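Local coordinates for protein 2,3-bisphosphoglycerate-independent phosphoglycerate mutase (Pyrococcus horikoshii, PDB 2ZKT) that probably interconverts 2-phosphoglycerate and 3-phosphoglycerate in glycolysis as a metal-dependent, cofactor-independent phosphoglycerate mutase of the alkaline phosphatase superfamily, at residues Q48-P51 with I52-Q56; T62-L65 with S66-Y70; T34-M37 with D38-A41. All coordinates share one frame; numbering follows the deposited sequence.

Interaction 1: Q48-P51 with I52-Q56; sequences QQDP and IKPGQ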
# COMPACT_ATOMS: atom_id res chain seq x y z
N GLN B 48 -12.93 -15.70 -1.51
CA GLN B 48 -13.89 -14.60 -1.43
C GLN B 48 -15.01 -15.11 -0.55
O GLN B 48 -15.44 -16.27 -0.69
CB GLN B 48 -14.50 -14.27 -2.80
CG GLN B 48 -13.54 -14.06 -3.93
CD GLN B 48 -14.26 -13.63 -5.21
OE1 GLN B 48 -14.59 -12.45 -5.38
NE2 GLN B 48 -14.51 -14.59 -6.11
N GLN B 49 -15.51 -14.27 0.35
CA GLN B 49 -16.60 -14.72 1.20
C GLN B 49 -17.77 -13.77 1.14
O GLN B 49 -17.59 -12.54 1.11
CB GLN B 49 -16.14 -14.89 2.66
CG GLN B 49 -15.72 -13.60 3.35
CD GLN B 49 -16.85 -12.93 4.13
OE1 GLN B 49 -18.02 -13.32 4.05
NE2 GLN B 49 -16.50 -11.90 4.89
N ASP B 50 -18.97 -14.35 1.10
CA ASP B 50 -20.20 -13.58 1.11
C ASP B 50 -20.67 -13.66 2.56
O ASP B 50 -20.96 -14.75 3.06
CB ASP B 50 -21.25 -14.20 0.19
CG ASP B 50 -20.90 -14.04 -1.29
OD1 ASP B 50 -20.70 -12.88 -1.73
OD2 ASP B 50 -20.84 -15.07 -2.00
N PRO B 51 -20.70 -12.52 3.27
CA PRO B 51 -21.15 -12.55 4.68
C PRO B 51 -22.51 -13.27 4.75
O PRO B 51 -22.72 -14.16 5.56
CB PRO B 51 -21.28 -11.07 5.04
CG PRO B 51 -20.21 -10.41 4.17
CD PRO B 51 -20.32 -11.15 2.85
N ILE B 52 -23.43 -12.87 3.87
CA ILE B 52 -24.76 -13.48 3.87
C ILE B 52 -25.00 -14.34 2.63
O ILE B 52 -25.28 -15.53 2.72
CB ILE B 52 -25.86 -12.38 3.99
CG1 ILE B 52 -25.65 -11.62 5.31
CG2 ILE B 52 -27.25 -13.00 3.94
CD1 ILE B 52 -26.63 -10.50 5.53
N LYS B 53 -24.88 -13.72 1.45
CA LYS B 53 -25.07 -14.42 0.19
C LYS B 53 -24.74 -13.44 -0.94
O LYS B 53 -24.68 -12.23 -0.73
CB LYS B 53 -26.51 -14.92 0.05
CG LYS B 53 -27.60 -13.85 0.17
CD LYS B 53 -29.01 -14.44 -0.06
CE LYS B 53 -30.08 -13.35 0.06
NZ LYS B 53 -31.45 -13.81 -0.32
N PRO B 54 -24.50 -13.96 -2.16
CA PRO B 54 -24.17 -13.11 -3.32
C PRO B 54 -25.06 -11.87 -3.47
O PRO B 54 -26.30 -11.96 -3.53
CB PRO B 54 -24.31 -14.07 -4.50
CG PRO B 54 -23.94 -15.40 -3.91
CD PRO B 54 -24.64 -15.38 -2.57
N GLY B 55 -24.42 -10.70 -3.52
CA GLY B 55 -25.13 -9.44 -3.70
C GLY B 55 -26.01 -8.95 -2.55
O GLY B 55 -26.77 -8.00 -2.74
N GLN B 56 -25.92 -9.58 -1.38
CA GLN B 56 -26.74 -9.14 -0.24
C GLN B 56 -25.93 -8.37 0.83
O GLN B 56 -25.13 -8.95 1.56
CB GLN B 56 -27.41 -10.35 0.41
CG GLN B 56 -28.18 -10.03 1.68
CD GLN B 56 -29.29 -9.00 1.46
OE1 GLN B 56 -30.28 -9.28 0.78
NE2 GLN B 56 -29.13 -7.81 2.03

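Interaction 2: T62-L65 with S66-Y70; sequences TAHL and SIFGY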
# COMPACT_ATOMS: atom_id res chain seq x y z
N THR B 62 -25.21 -8.51 11.80
CA THR B 62 -25.50 -9.76 11.10
C THR B 62 -24.25 -10.34 10.39
O THR B 62 -24.09 -11.56 10.26
CB THR B 62 -26.62 -9.56 10.03
OG1 THR B 62 -26.20 -8.57 9.06
CG2 THR B 62 -27.93 -9.10 10.69
N ALA B 63 -23.35 -9.45 9.95
CA ALA B 63 -22.12 -9.88 9.28
C ALA B 63 -21.20 -10.59 10.26
O ALA B 63 -20.52 -11.56 9.90
CB ALA B 63 -21.39 -8.67 8.66
N HIS B 64 -21.18 -10.11 11.51
CA HIS B 64 -20.31 -10.71 12.52
C HIS B 64 -20.88 -12.02 13.09
O HIS B 64 -20.15 -12.91 13.51
CB HIS B 64 -20.07 -9.69 13.64
CG HIS B 64 -18.90 -8.79 13.29
ND1 HIS B 64 -19.02 -7.54 12.78
CD2 HIS B 64 -17.53 -9.07 13.44
CE1 HIS B 64 -17.76 -7.07 12.64
NE2 HIS B 64 -16.85 -7.97 13.03
N LEU B 65 -22.23 -12.13 13.15
CA LEU B 65 -22.79 -13.42 13.55
C LEU B 65 -22.33 -14.48 12.55
O LEU B 65 -22.03 -15.63 12.87
CB LEU B 65 -24.33 -13.36 13.51
CG LEU B 65 -24.99 -12.75 14.76
CD1 LEU B 65 -26.47 -12.45 14.52
CD2 LEU B 65 -24.95 -13.65 16.00
N SER B 66 -22.31 -14.04 11.28
CA SER B 66 -21.87 -14.92 10.19
C SER B 66 -20.38 -15.27 10.33
O SER B 66 -20.00 -16.44 10.28
CB SER B 66 -22.13 -14.19 8.86
OG SER B 66 -21.77 -15.03 7.77
N ILE B 67 -19.54 -14.26 10.51
CA ILE B 67 -18.10 -14.45 10.66
C ILE B 67 -17.78 -15.38 11.84
O ILE B 67 -16.82 -16.15 11.78
CB ILE B 67 -17.39 -13.08 10.89
CG1 ILE B 67 -17.53 -12.20 9.63
CG2 ILE B 67 -15.93 -13.30 11.26
CD1 ILE B 67 -16.87 -12.76 8.37
N PHE B 68 -18.57 -15.30 12.92
CA PHE B 68 -18.32 -16.16 14.09
C PHE B 68 -18.78 -17.61 13.88
O PHE B 68 -18.56 -18.46 14.75
CB PHE B 68 -18.99 -15.59 15.35
CG PHE B 68 -18.35 -14.32 15.85
CD1 PHE B 68 -16.97 -14.25 16.04
CD2 PHE B 68 -19.12 -13.19 16.12
CE1 PHE B 68 -16.35 -13.06 16.49
CE2 PHE B 68 -18.54 -12.00 16.56
CZ PHE B 68 -17.15 -11.93 16.75
N GLY B 69 -19.41 -17.88 12.73
CA GLY B 69 -19.84 -19.24 12.40
C GLY B 69 -21.34 -19.53 12.44
O GLY B 69 -21.75 -20.69 12.35
N TYR B 70 -22.16 -18.50 12.58
CA TYR B 70 -23.61 -18.71 12.65
C TYR B 70 -24.32 -18.29 11.37
O TYR B 70 -23.78 -17.53 10.56
CB TYR B 70 -24.19 -17.90 13.83
CG TYR B 70 -23.61 -18.29 15.18
CD1 TYR B 70 -24.05 -19.44 15.86
CD2 TYR B 70 -22.58 -17.54 15.75
CE1 TYR B 70 -23.48 -19.83 17.07
CE2 TYR B 70 -21.99 -17.92 16.96
CZ TYR B 70 -22.44 -19.07 17.61
OH TYR B 70 -21.86 -19.43 18.81

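Interaction 3: T34-M37 with D38-A41; sequences TPNM and DKLA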
# COMPACT_ATOMS: atom_id res chain seq x y z
N THR B 34 0.80 -3.03 1.36
CA THR B 34 0.56 -4.00 2.43
C THR B 34 1.48 -5.22 2.30
O THR B 34 1.02 -6.35 2.09
CB THR B 34 -0.90 -4.50 2.39
OG1 THR B 34 -1.13 -5.17 1.13
CG2 THR B 34 -1.87 -3.33 2.50
N PRO B 35 2.80 -5.02 2.48
CA PRO B 35 3.76 -6.13 2.36
C PRO B 35 3.52 -7.34 3.26
O PRO B 35 3.88 -8.46 2.89
CB PRO B 35 5.10 -5.45 2.63
CG PRO B 35 4.74 -4.38 3.62
CD PRO B 35 3.47 -3.81 3.02
N ASN B 36 2.92 -7.13 4.44
CA ASN B 36 2.67 -8.24 5.38
C ASN B 36 1.50 -9.14 4.96
O ASN B 36 1.61 -10.37 5.02
CB ASN B 36 2.46 -7.69 6.81
CG ASN B 36 3.77 -7.20 7.43
OD1 ASN B 36 4.67 -7.99 7.71
ND2 ASN B 36 3.89 -5.88 7.64
N MET B 37 0.39 -8.54 4.54
CA MET B 37 -0.73 -9.36 4.09
C MET B 37 -0.33 -10.06 2.78
O MET B 37 -0.74 -11.21 2.53
CB MET B 37 -2.00 -8.50 3.93
CG MET B 37 -2.59 -8.06 5.29
SD MET B 37 -4.16 -7.13 5.25
CE MET B 37 -3.57 -5.40 5.23
N ASP B 38 0.49 -9.40 1.94
CA ASP B 38 0.94 -10.02 0.68
C ASP B 38 1.83 -11.23 1.00
O ASP B 38 1.78 -12.25 0.29
CB ASP B 38 1.76 -9.03 -0.18
CG ASP B 38 0.91 -7.86 -0.71
OD1 ASP B 38 -0.30 -7.81 -0.40
OD2 ASP B 38 1.48 -7.00 -1.45
N LYS B 39 2.64 -11.12 2.05
CA LYS B 39 3.52 -12.21 2.46
C LYS B 39 2.64 -13.40 2.90
O LYS B 39 2.89 -14.55 2.53
CB LYS B 39 4.41 -11.76 3.62
CG LYS B 39 5.30 -12.86 4.19
CD LYS B 39 5.26 -12.87 5.72
CE LYS B 39 5.85 -11.58 6.30
NZ LYS B 39 6.96 -11.83 7.29
N LEU B 40 1.62 -13.10 3.71
CA LEU B 40 0.72 -14.14 4.20
C LEU B 40 -0.09 -14.77 3.05
O LEU B 40 -0.31 -15.99 3.03
CB LEU B 40 -0.23 -13.55 5.26
CG LEU B 40 0.41 -13.25 6.62
CD1 LEU B 40 -0.64 -12.60 7.54
CD2 LEU B 40 0.94 -14.55 7.24
N ALA B 41 -0.54 -13.94 2.10
CA ALA B 41 -1.29 -14.47 0.96
C ALA B 41 -0.35 -15.37 0.15
O ALA B 41 -0.77 -16.37 -0.43
CB ALA B 41 -1.79 -13.32 0.07
O HOH W 1 0.29 -4.18 -1.76

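Interaction 1: Q48-P51 with I52-Q56
The side chain of Asp50 leans over the chain that follows its strand and packs against Lys53 and Pro54. Asp50 CB lies 3.7 Å from Lys53 C, the carbonyl carbon. The side chains of Asp50 and Pro54 cross at about a right angle, with Asp50 OD2 3.7 Å from Pro54 CG. The first torsion (chi1 -71°) sets CG opposite the carbonyl carbon and beside the backbone N, which brings the acid up to the Lys53-Pro54 peptide. No hydrogen bond joins the two segments here; the carboxylate instead forms a salt bridge through OD2 with Arg390. Ile52 turns away from the strand end, though Ile52 CG1 still lies 4.4 Å from Pro51 CB; the rest of its side chain meets Thr62, Ala58 and Tyr73.

The contact sits where strand 45-50 of the large mixed sheet runs out and the chain turns toward helix 60-67. Asp50 still pairs its backbone with Ile391 and Gly393, so one side of the contact is anchored in the sheet. Beyond it, Lys53 to Gln56 form a type II beta turn, closed by Gln56 N to Lys53 O at 3.0 Å, with Pro54 and Gly55 at its corners. Gly55 takes the positive phi (69°) expected at the third position. This outer side is loose: Lys53 runs out fully extended from CB to NZ, and Pro54 and Gly55 lie exposed to solvent.

Interaction 2: T62-L65 with S66-Y70
Leu65 O accepts the backbone N of Tyr70 at 2.9 Å, a bond that reaches past the end of helix 60-67 and folds Tyr70 back over its last turn. The Tyr70 ring comes along with it, turning its edge to the same oxygen, with Tyr70 CD2 3.5 Å from Leu65 O. Just inside this bond, Gly69 N is taken up by Ser66 O at 2.9 Å. Ordinary helical bonds fill the turn before: Ser66 N to Thr62 O, and Ile67 N to Ala63 O at 2.9 Å. Ile67 CG1 lies against the same Ala63 carbonyl, 3.1 Å from Ala63 O.

The side-chain polar atoms look elsewhere for partners. Ser66 OG, set opposite its own backbone N (chi1 -178°), donates to Pro51 O. Thr62 OG1 is bonded to Gly59 O, His64 ND1 to Ser60 O, and Tyr70 OH to Met236 O, so all four are satisfied although most of the contact is buried. Among the apolar parts, the Phe68 ring leans toward His64, Phe68 CE2 lying 4.0 Å from His64 CB; Phe298 meets that ring edge-to-face.

At positive phi (108°), Gly69 with its two backward bonds makes a Schellman motif. It ends the helix whose first residue, Ser60, binds zinc and is probably the serine that carries the phosphoryl group, as in related mutases.

Interaction 3: T34-M37 with D38-A41
The Asp38 carboxylate lies flat beneath Thr34, whose carbonyl O stands over one face, 3.2 Å from Asp38 CG. Thr34 OG1 sits above the same face, displaced toward Asp38 OD1, and donates to it a weak hydrogen bond of 3.2 Å. This is the first turn of helix 35-43, with Thr34 in the N-cap position although its side chain caps no backbone N-H. Asp324 of helix 313-331 takes up the N-H groups of Asn36 and Met37 instead. Asp38 has its CG beside the backbone N (chi1 -67°), which folds the acid back toward the helix start; the N-H of Phe378, bonded to OD1, and the helix start would probably help stabilise its negative charge. Asp38 OD2 takes a hydrogen from a water 3.1 Å away. Replacing this residue with an alanine would probably leave Phe378 N without its acceptor and set the Thr34 hydroxyl free to turn. The side chains of Asn36 and Lys39 lie side by side, pointing the same way, with Asn36 OD1 4.0 Å from Lys39 CE; Pro35 nearby packs on Tyr31 of the second subunit. Deeper along the helix, Ala41 N bonds to Met37 O at 2.8 Å.

Interactions 1 and 2 belong together. Strand 45-50 leads through the turn of interaction 1 into the helix of interaction 2, and their centres are about 12 Å apart; besides the Pro51-Ser66 bond, Gln49 packs on Ile67. Interaction 2 is the more central, near zinc, and its polar atoms are met mostly by main-chain carbonyls. Interaction 1 is buried at the strand end but open at its beta turn, and has packing across it and no hydrogen bond, its acid being paired with Arg390 outside. Interaction 3 stands apart, about 12 Å from interaction 1 at the nearest atoms; it is partly buried, adjoins the second subunit, and adds a carboxylate and water to helical bonding. Its helix 35-43 precedes strand 45-50.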